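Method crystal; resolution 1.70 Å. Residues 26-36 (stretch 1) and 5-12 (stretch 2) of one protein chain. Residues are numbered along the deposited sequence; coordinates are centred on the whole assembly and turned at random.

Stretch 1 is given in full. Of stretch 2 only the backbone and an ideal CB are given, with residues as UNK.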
# COMPACT_ATOMS: atom_id res chain seq x y z
N ALA A 26 -1.41 -30.03 -16.21
CA ALA A 26 -2.69 -29.37 -16.41
C ALA A 26 -3.60 -30.31 -17.19
O ALA A 26 -3.12 -31.11 -17.99
CB ALA A 26 -2.53 -28.07 -17.16
N PHE A 27 -4.91 -30.22 -16.94
CA PHE A 27 -5.94 -30.95 -17.68
C PHE A 27 -5.62 -32.45 -17.82
O PHE A 27 -5.45 -32.95 -18.92
CB PHE A 27 -6.13 -30.30 -19.04
CG PHE A 27 -6.44 -28.83 -18.95
CD1 PHE A 27 -7.69 -28.41 -18.52
CD2 PHE A 27 -5.50 -27.88 -19.30
CE1 PHE A 27 -7.98 -27.06 -18.41
CE2 PHE A 27 -5.79 -26.52 -19.20
CZ PHE A 27 -7.03 -26.12 -18.75
N PRO A 28 -5.52 -33.15 -16.68
CA PRO A 28 -5.09 -34.55 -16.75
C PRO A 28 -6.05 -35.37 -17.60
O PRO A 28 -7.26 -35.18 -17.53
CB PRO A 28 -5.07 -34.99 -15.28
CG PRO A 28 -5.78 -33.94 -14.51
CD PRO A 28 -5.65 -32.68 -15.29
N GLY A 29 -5.49 -36.22 -18.45
CA GLY A 29 -6.30 -37.08 -19.32
C GLY A 29 -6.72 -36.44 -20.64
O GLY A 29 -7.36 -37.11 -21.45
N ARG A 30 -6.38 -35.17 -20.87
CA ARG A 30 -6.72 -34.45 -22.11
C ARG A 30 -5.46 -33.97 -22.79
O ARG A 30 -4.52 -33.55 -22.13
CB ARG A 30 -7.57 -33.20 -21.81
CG ARG A 30 -8.87 -33.48 -21.11
CD ARG A 30 -9.63 -32.21 -20.83
NE ARG A 30 -10.84 -32.53 -20.09
CZ ARG A 30 -11.99 -32.92 -20.63
NH1 ARG A 30 -12.15 -33.04 -21.95
NH2 ARG A 30 -13.01 -33.20 -19.84
N GLU A 31 -5.47 -33.99 -24.10
CA GLU A 31 -4.43 -33.34 -24.88
C GLU A 31 -4.59 -31.83 -24.70
O GLU A 31 -5.71 -31.33 -24.75
CB GLU A 31 -4.54 -33.71 -26.35
CG GLU A 31 -3.39 -33.16 -27.18
CD GLU A 31 -3.50 -33.41 -28.68
OE1 GLU A 31 -4.51 -33.97 -29.15
OE2 GLU A 31 -2.55 -33.00 -29.38
N VAL A 32 -3.48 -31.13 -24.46
CA VAL A 32 -3.47 -29.68 -24.32
C VAL A 32 -2.74 -29.17 -25.56
O VAL A 32 -1.65 -29.62 -25.85
CB VAL A 32 -2.76 -29.22 -23.04
CG1 VAL A 32 -2.77 -27.71 -22.95
CG2 VAL A 32 -3.46 -29.83 -21.83
N ILE A 33 -3.37 -28.26 -26.29
CA ILE A 33 -2.85 -27.75 -27.55
C ILE A 33 -2.55 -26.27 -27.33
O ILE A 33 -3.45 -25.43 -27.39
CB ILE A 33 -3.86 -27.97 -28.69
CG1 ILE A 33 -4.23 -29.44 -28.82
CG2 ILE A 33 -3.31 -27.46 -29.99
CD1 ILE A 33 -5.38 -29.72 -29.76
N ASP A 34 -1.28 -25.97 -27.05
CA ASP A 34 -0.84 -24.61 -26.79
C ASP A 34 -0.48 -23.95 -28.12
O ASP A 34 0.53 -24.30 -28.75
CB ASP A 34 0.38 -24.61 -25.87
CG ASP A 34 0.89 -23.22 -25.54
OD1 ASP A 34 0.32 -22.20 -25.98
OD2 ASP A 34 1.91 -23.15 -24.80
N LEU A 35 -1.30 -23.00 -28.52
CA LEU A 35 -1.10 -22.33 -29.80
C LEU A 35 0.08 -21.36 -29.86
O LEU A 35 0.41 -20.85 -30.93
CB LEU A 35 -2.39 -21.69 -30.29
CG LEU A 35 -3.59 -22.64 -30.50
CD1 LEU A 35 -4.78 -21.92 -31.11
CD2 LEU A 35 -3.24 -23.85 -31.37
N ALA A 36 0.76 -21.12 -28.74
CA ALA A 36 2.04 -20.43 -28.79
C ALA A 36 3.17 -21.29 -29.35
O ALA A 36 4.24 -20.77 -29.70
CB ALA A 36 2.41 -19.97 -27.40
N UNK A 5 -11.34 -38.14 -24.72
CA UNK A 5 -11.76 -36.84 -24.11
C UNK A 5 -11.37 -35.68 -25.02
O UNK A 5 -10.35 -35.74 -25.71
CB UNK A 5 -11.13 -36.65 -22.73
N UNK A 6 -12.17 -34.61 -25.00
CA UNK A 6 -11.83 -33.45 -25.79
C UNK A 6 -10.49 -32.87 -25.35
O UNK A 6 -10.24 -32.73 -24.14
CB UNK A 6 -12.93 -32.39 -25.69
N UNK A 7 -9.64 -32.51 -26.33
CA UNK A 7 -8.53 -31.63 -25.99
C UNK A 7 -8.97 -30.26 -25.47
O UNK A 7 -10.16 -29.90 -25.54
CB UNK A 7 -7.64 -31.44 -27.22
N UNK A 8 -8.00 -29.51 -24.95
CA UNK A 8 -8.22 -28.14 -24.53
C UNK A 8 -7.24 -27.30 -25.30
O UNK A 8 -6.03 -27.58 -25.28
CB UNK A 8 -8.06 -27.96 -23.02
N UNK A 9 -7.76 -26.32 -26.02
CA UNK A 9 -6.93 -25.34 -26.73
C UNK A 9 -6.55 -24.23 -25.74
O UNK A 9 -7.41 -23.71 -25.04
CB UNK A 9 -7.66 -24.77 -27.95
N UNK A 10 -5.26 -23.89 -25.75
CA UNK A 10 -4.72 -22.80 -24.92
C UNK A 10 -4.11 -21.77 -25.91
O UNK A 10 -3.16 -22.06 -26.64
CB UNK A 10 -3.68 -23.31 -23.92
N UNK A 11 -4.71 -20.57 -25.93
CA UNK A 11 -4.24 -19.47 -26.79
C UNK A 11 -4.20 -18.20 -25.97
O UNK A 11 -5.09 -17.35 -26.07
CB UNK A 11 -5.14 -19.29 -28.02
N UNK A 12 -3.15 -18.09 -25.15
CA UNK A 12 -3.03 -17.05 -24.15
C UNK A 12 -1.83 -16.18 -24.38
O UNK A 12 -0.71 -16.66 -24.24
CB UNK A 12 -2.96 -17.66 -22.75

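At position 5 the CA-to-CB bond points toward the other stretch, and the ideal CB lies 3.8 Å from Arg30 NH1 and 4.0 Å from Gly29 O. A guanidinium so close favours a neutral or acidic side chain, though a long flexible one could also run past it. The deposited residue is Lys5. Its extended chain lays CD over one face of the Arg30 guanidinium and 3.9 Å from Gly29 O; the price is a like-charge approach of 4.4 Å between Lys5 NZ and Arg30 NH2. The backbone here also works: a water links the O of Lys5 (2.8 Å) to Glu31 N (2.9 Å).

Position 6 points sideways, and what stretch 1 reads there is the carbonyl, so many small or polar residues would suit. It is Ser6. Arg30 NH1 donates to Ser6 O at 2.9 Å, while Ser6 OG turns to its own chain and donates to the O of position 7 at 2.8 Å.

At position 7, phi of -62° and psi of 170° admit proline, and the nitrogen makes no hydrogen bond to stretch 1. The ideal CB is a tight 3.1 Å from Glu31 O, which leaves little room on that side, and 3.8 Å from Ile33 CD1, so a compact apolar group fits. Pro7 supplies it, its CB packing 3.8 Å from Ile33 CD1.

Parallel pairing begins at position 8, opposite Val32. Its N donates to Glu31 O and its O accepts from Ile33 N, both N-to-O distances 2.9 Å. The CB is on the face of Val32 and Asp34, with Phe27 CG 4.5 Å and Arg30 CD 5.0 Å from the ideal CB; valine, isoleucine or perhaps leucine could answer. Val8 places CG2 over the ring face, 3.9 Å from Phe27 CD1, and 3.7 Å from Arg30 CD.

Position 9 turns to the other face, that of Ile33, with Leu35 CD1 5.1 Å from the ideal CB. A branched or long aliphatic chain can close that gap: Ile9 brings CG2 to 3.8 Å from Leu35 CD1.

Position 10 returns to the face of Val32 and Asp34. Its N donates to Ile33 O (2.9 Å) and its O accepts from Leu35 N (2.8 Å). With Val32 CG1 4.6 Å from the ideal CB, a beta-branched apolar residue is a natural choice; Val10 sets CG2 3.7 Å from Val32 CG1.

Position 11 points sideways beside Leu35 and tolerates much; Asp11 touches Leu35 CD1 through CB at 4.1 Å.

At position 12 nothing of stretch 1 constrains the side chain. Leu12 contributes its backbone N, 2.9 Å from a water that donates to Asp34 OD1 at 2.7 Å.

Stretch 2 5-12: KSPVIVDL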
# COMPACT_ATOMS: atom_id res chain seq x y z
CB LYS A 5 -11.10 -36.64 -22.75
CG LYS A 5 -11.56 -37.58 -21.66
CD LYS A 5 -11.06 -37.13 -20.30
CE LYS A 5 -11.76 -37.86 -19.16
NZ LYS A 5 -11.82 -37.02 -17.94
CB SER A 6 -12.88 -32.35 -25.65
OG SER A 6 -12.44 -31.21 -26.37
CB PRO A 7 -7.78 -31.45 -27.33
CG PRO A 7 -8.20 -32.61 -28.17
CD PRO A 7 -9.61 -32.92 -27.75
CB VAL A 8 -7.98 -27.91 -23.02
CG1 VAL A 8 -8.23 -26.46 -22.63
CG2 VAL A 8 -8.88 -28.81 -22.19
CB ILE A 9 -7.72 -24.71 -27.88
CG1 ILE A 9 -8.00 -25.76 -28.96
CG2 ILE A 9 -6.98 -23.51 -28.46
CD1 ILE A 9 -9.17 -25.41 -29.86
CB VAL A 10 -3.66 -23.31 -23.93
CG1 VAL A 10 -3.03 -22.15 -23.16
CG2 VAL A 10 -4.29 -24.30 -22.95
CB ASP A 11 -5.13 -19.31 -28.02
CG ASP A 11 -4.58 -18.34 -29.01
OD1 ASP A 11 -3.42 -17.93 -28.93
OD2 ASP A 11 -5.33 -17.96 -29.92
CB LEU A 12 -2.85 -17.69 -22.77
CG LEU A 12 -4.03 -18.51 -22.23
CD1 LEU A 12 -3.63 -19.24 -20.95
CD2 LEU A 12 -5.22 -17.62 -22.00
O HOH W 1 -7.54 -35.37 -25.54
O HOH W 2 -14.41 -34.50 -23.09
O HOH W 3 -0.82 -19.81 -25.53
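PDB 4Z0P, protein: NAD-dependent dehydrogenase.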